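Local coordinates for protein blood group a-and b-cleaving endo-beta-galactosidase (Streptococcus pneumoniae, PDB 2YGL) that probably binds blood-group carbohydrate antigens through two tandem CBM51 modules, helping a family 98 endo-beta-galactosidase find the glycans it cleaves, at residues Ile61-Val64 with Val70-Tyr73; Ile106-Asp111 with Val161-Ala166. One frame throughout, in Å; residues are numbered along the deposited sequence.

Contact 1 (Ile61-Val64 with Val70-Tyr73)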
loop_
_atom_site.group_PDB
_atom_site.type_symbol
_atom_site.label_atom_id
_atom_site.label_comp_id
_atom_site.label_asym_id
_atom_site.label_seq_id
_atom_site.Cartn_x
_atom_site.Cartn_y
_atom_site.Cartn_z
ATOM N N ILE A 61 -10.961 -0.895 23.097
ATOM C CA ILE A 61 -10.109 -0.406 24.175
ATOM C C ILE A 61 -10.984 0.223 25.260
ATOM O O ILE A 61 -11.834 1.068 24.968
ATOM C CB ILE A 61 -9.069 0.635 23.654
ATOM C CG1 ILE A 61 -8.159 0.033 22.569
ATOM C CG2 ILE A 61 -8.248 1.216 24.797
ATOM C CD1 ILE A 61 -7.273 -1.131 23.020
ATOM N N GLY A 62 -10.772 -0.197 26.504
ATOM C CA GLY A 62 -11.525 0.321 27.647
ATOM C C GLY A 62 -10.648 1.083 28.621
ATOM O O GLY A 62 -9.674 0.544 29.147
ATOM N N THR A 63 -10.998 2.344 28.860
ATOM C CA THR A 63 -10.224 3.211 29.748
ATOM C C THR A 63 -11.116 3.969 30.736
ATOM O O THR A 63 -12.346 3.878 30.677
ATOM C CB THR A 63 -9.344 4.211 28.939
ATOM O OG1 THR A 63 -8.419 4.864 29.815
ATOM C CG2 THR A 63 -10.204 5.262 28.218
ATOM N N VAL A 64 -10.476 4.693 31.652
ATOM C CA VAL A 64 -11.142 5.706 32.460
ATOM C C VAL A 64 -10.574 7.068 32.048
ATOM O O VAL A 64 -9.355 7.245 31.975
ATOM C CB VAL A 64 -10.944 5.465 33.980
ATOM C CG1 VAL A 64 -11.453 6.652 34.797
ATOM C CG2 VAL A 64 -11.650 4.191 34.413
ATOM N N VAL A 70 -4.752 9.319 27.892
ATOM C CA VAL A 70 -4.169 9.215 26.550
ATOM C C VAL A 70 -3.652 7.804 26.259
ATOM O O VAL A 70 -2.866 7.247 27.027
ATOM C CB VAL A 70 -3.022 10.256 26.333
ATOM C CG1 VAL A 70 -2.304 10.019 25.005
ATOM C CG2 VAL A 70 -3.557 11.678 26.389
ATOM N N ILE A 71 -4.107 7.236 25.144
ATOM C CA ILE A 71 -3.590 5.962 24.645
ATOM C C ILE A 71 -3.056 6.173 23.225
ATOM O O ILE A 71 -3.812 6.516 22.307
ATOM C CB ILE A 71 -4.665 4.847 24.682
ATOM C CG1 ILE A 71 -5.278 4.745 26.082
ATOM C CG2 ILE A 71 -4.057 3.505 24.279
ATOM C CD1 ILE A 71 -6.741 4.386 26.100
ATOM N N SER A 72 -1.749 5.984 23.062
ATOM C CA SER A 72 -1.067 6.281 21.801
ATOM C C SER A 72 -0.484 5.039 21.139
ATOM O O SER A 72 -0.049 4.105 21.821
ATOM C CB SER A 72 0.048 7.302 22.028
ATOM O OG SER A 72 -0.473 8.506 22.560
ATOM N N TYR A 73 -0.472 5.049 19.807
ATOM C CA TYR A 73 0.100 3.961 19.016
ATOM C C TYR A 73 1.053 4.501 17.954
ATOM O O TYR A 73 0.772 5.517 17.306
ATOM C CB TYR A 73 -1.005 3.142 18.342
ATOM C CG TYR A 73 -1.917 2.408 19.303
ATOM C CD1 TYR A 73 -3.017 3.047 19.877
ATOM C CD2 TYR A 73 -1.687 1.071 19.629
ATOM C CE1 TYR A 73 -3.856 2.382 20.759
ATOM C CE2 TYR A 73 -2.525 0.392 20.510
ATOM C CZ TYR A 73 -3.607 1.057 21.072
ATOM O OH TYR A 73 -4.443 0.402 21.945
#
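Ile61-Val64 and Val70-Tyr73 run roughly antiparallel, their axes 9.2 Å apart at closest approach and their directions 145° apart, with no hydrogen bond between them. That spacing is the layer separation of a beta sandwich, the fold of this CBM51 module: the chain leaves strand 60-64 in one sheet, turns through a short connection and comes back along strand 69-74 in the other. Ile61, Thr63, Ile71 and Tyr73 point into the space between the sheets, and all four are buried. Ile71 fills the middle. Its CD1 meets CG2 of Ile61 at 3.7 Å as the two isoleucines slide past each other, and the same methyl faces Thr63 head-on, reaching its CB at 3.9 Å. Isoleucine suits the place because its branched, wholly apolar side chain fills the gap and asks for no polar partner. Thr63 is mixed in character: CB and both its branches lie round Ile71 CD1, while OG1, opposite the backbone N (chi1 -169°), is hydrogen-bonded to Ser69 OG at the start of strand 69-74. Tyr73 spans the rest of the gap, its ring carrying the hydroxyl across from the opposite sheet, with Trp14 and Ile146 packed beside it. Ile61 comes from the other direction, CG1 beside its own backbone N (chi1 -59°), and its CD1 ends 3.4 Å from Tyr73 OH.

Contact 2 (Ile106-Asp111 with Val161-Ala166)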
loop_
_atom_site.group_PDB
_atom_site.type_symbol
_atom_site.label_atom_id
_atom_site.label_comp_id
_atom_site.label_asym_id
_atom_site.label_seq_id
_atom_site.Cartn_x
_atom_site.Cartn_y
_atom_site.Cartn_z
ATOM N N ILE A 106 -14.164 13.664 24.024
ATOM C CA ILE A 106 -13.294 12.623 23.482
ATOM C C ILE A 106 -12.683 13.132 22.178
ATOM O O ILE A 106 -13.397 13.633 21.305
ATOM C CB ILE A 106 -14.046 11.282 23.241
ATOM C CG1 ILE A 106 -14.589 10.719 24.562
ATOM C CG2 ILE A 106 -13.123 10.256 22.565
ATOM C CD1 ILE A 106 -15.589 9.575 24.401
ATOM N N GLU A 107 -11.364 13.009 22.058
ATOM C CA GLU A 107 -10.657 13.451 20.861
ATOM C C GLU A 107 -9.779 12.360 20.263
ATOM O O GLU A 107 -9.306 11.466 20.970
ATOM C CB GLU A 107 -9.785 14.672 21.165
ATOM C CG GLU A 107 -10.547 15.949 21.472
ATOM C CD GLU A 107 -9.636 17.080 21.927
ATOM O OE1 GLU A 107 -8.440 16.830 22.201
ATOM O OE2 GLU A 107 -10.123 18.228 22.012
ATOM N N ILE A 108 -9.577 12.444 18.950
ATOM C CA ILE A 108 -8.568 11.649 18.262
ATOM C C ILE A 108 -7.545 12.611 17.670
ATOM O O ILE A 108 -7.903 13.580 16.992
ATOM C CB ILE A 108 -9.173 10.731 17.165
ATOM C CG1 ILE A 108 -10.269 9.818 17.746
ATOM C CG2 ILE A 108 -8.078 9.913 16.465
ATOM C CD1 ILE A 108 -9.802 8.834 18.831
ATOM N N GLU A 109 -6.275 12.341 17.952
ATOM C CA GLU A 109 -5.176 13.207 17.555
ATOM C C GLU A 109 -4.155 12.414 16.747
ATOM O O GLU A 109 -3.806 11.289 17.113
ATOM C CB GLU A 109 -4.522 13.798 18.807
ATOM C CG GLU A 109 -3.440 14.836 18.559
ATOM C CD GLU A 109 -2.946 15.471 19.850
ATOM O OE1 GLU A 109 -3.754 16.118 20.549
ATOM O OE2 GLU A 109 -1.748 15.322 20.166
ATOM N N ILE A 110 -3.697 13.000 15.643
ATOM C CA ILE A 110 -2.613 12.421 14.846
ATOM C C ILE A 110 -1.488 13.442 14.694
ATOM O O ILE A 110 -1.697 14.528 14.143
ATOM C CB ILE A 110 -3.089 11.939 13.447
ATOM C CG1 ILE A 110 -4.148 10.840 13.580
ATOM C CG2 ILE A 110 -1.898 11.441 12.617
ATOM C CD1 ILE A 110 -4.891 10.522 12.288
ATOM N N ASP A 111 -0.309 13.083 15.204
ATOM C CA ASP A 111 0.898 13.920 15.128
ATOM C C ASP A 111 0.670 15.378 15.550
ATOM O O ASP A 111 1.100 16.309 14.866
ATOM C CB ASP A 111 1.526 13.846 13.727
ATOM C CG ASP A 111 1.919 12.432 13.329
ATOM O OD1 ASP A 111 2.347 11.646 14.202
ATOM O OD2 ASP A 111 1.809 12.108 12.129
ATOM N N VAL A 161 -14.909 5.188 29.524
ATOM C CA VAL A 161 -14.843 5.469 28.092
ATOM C C VAL A 161 -14.369 4.229 27.348
ATOM O O VAL A 161 -13.337 3.642 27.688
ATOM C CB VAL A 161 -13.926 6.683 27.764
ATOM C CG1 VAL A 161 -13.638 6.774 26.264
ATOM C CG2 VAL A 161 -14.559 7.977 28.250
ATOM N N VAL A 162 -15.143 3.827 26.346
ATOM C CA VAL A 162 -14.741 2.740 25.466
ATOM C C VAL A 162 -14.607 3.201 24.025
ATOM O O VAL A 162 -15.443 3.954 23.509
ATOM C CB VAL A 162 -15.687 1.509 25.542
ATOM C CG1 VAL A 162 -15.461 0.738 26.834
ATOM C CG2 VAL A 162 -17.149 1.915 25.381
ATOM N N PHE A 163 -13.526 2.757 23.397
ATOM C CA PHE A 163 -13.331 2.917 21.971
ATOM C C PHE A 163 -13.698 1.567 21.354
ATOM O O PHE A 163 -12.832 0.735 21.077
ATOM C CB PHE A 163 -11.881 3.329 21.671
ATOM C CG PHE A 163 -11.463 4.627 22.333
ATOM C CD1 PHE A 163 -11.005 4.642 23.651
ATOM C CD2 PHE A 163 -11.531 5.833 21.638
ATOM C CE1 PHE A 163 -10.624 5.841 24.266
ATOM C CE2 PHE A 163 -11.149 7.037 22.244
ATOM C CZ PHE A 163 -10.697 7.038 23.561
ATOM N N ALA A 164 -15.002 1.354 21.182
ATOM C CA ALA A 164 -15.545 0.079 20.716
ATOM C C ALA A 164 -15.227 -0.168 19.248
ATOM O O ALA A 164 -15.397 0.724 18.411
ATOM C CB ALA A 164 -17.052 0.021 20.949
ATOM N N ASP A 165 -14.763 -1.383 18.954
ATOM C CA ASP A 165 -14.423 -1.820 17.591
ATOM C C ASP A 165 -13.261 -1.026 16.970
ATOM O O ASP A 165 -13.119 -0.969 15.741
ATOM C CB ASP A 165 -15.671 -1.794 16.687
ATOM C CG ASP A 165 -15.501 -2.625 15.431
ATOM O OD1 ASP A 165 -15.097 -3.799 15.542
ATOM O OD2 ASP A 165 -15.777 -2.102 14.330
ATOM N N ALA A 166 -12.425 -0.439 17.826
ATOM C CA ALA A 166 -11.328 0.432 17.394
ATOM C C ALA A 166 -10.351 -0.283 16.459
ATOM O O ALA A 166 -9.707 -1.260 16.847
ATOM C CB ALA A 166 -10.598 1.012 18.601
#
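Apolar packing alone joins Ile106-Asp111 to Val161-Ala166: two strands from the opposing sheets of the CBM51 beta sandwich cross at -48°, 10.3 Å apart at closest approach, without a hydrogen bond between them. The aliphatic part lies where the strands come closest. There Ile106 and Val161 reach toward each other tip to tip, Ile106 CD1 lying 3.9 Å from Val161 CG1. Extension of Ile106 through chi2 (168°) carries that methyl out to the valine, whereas the shorter Val161 has the beta-branching that strands favour and meets the methyl without needing length of its own. Strand 160-171 begins directly after Asp159, which with Val102, Ala152 and His155 binds a calcium ion, and the side chain of Val161 lies about 8 Å from the metal. The aromatic part is built on Phe163, whose flat ring bridges the gap between the sheets. Ile106 and Ile108 both slide past it in opposite directions to its own course, and both approach the ring obliquely. CG2 of Ile106 sits 3.8 Å from CE2 of Phe163 and also lies near CZ, so one isoleucine uses its two branches on two different partners. Leu148, Thr85 and Ile87 also touch Phe163. Polar interactions are kept to the margins: Glu107 and Glu109, on the other side of their strand, form salt bridges with Arg105 and Lys149 respectively. On the other segment the chain turns a corner at Asp165 in a type II turn from Phe163 to Ala166, closed by a weak bond from Ala166 N to Phe163 O. Further along strand 105-110, Ile108 CD1 comes to 4.1 Å from Phe163 CE2.

Both contacts lie in the buried core of the first module, their centres about 7 Å apart, and each joins the same two sheets. Strands 60-64 and 160-171 are antiparallel neighbours in one; strands 69-74 and 105-110 belong to the other, separated by strand 145-151. The chemistry follows this plan: between the sheets there is side-chain packing, while within the first sheet Ile61 O and Phe163 N, and Thr63 N and Val161 O, are probably hydrogen-bonded. Contact 1 admits hydroxyls from Thr63 and Tyr73, whereas contact 2 meets through hydrocarbon alone. Thr63 CG2 continues the core by packing on Phe163 CE1 at 4.0 Å.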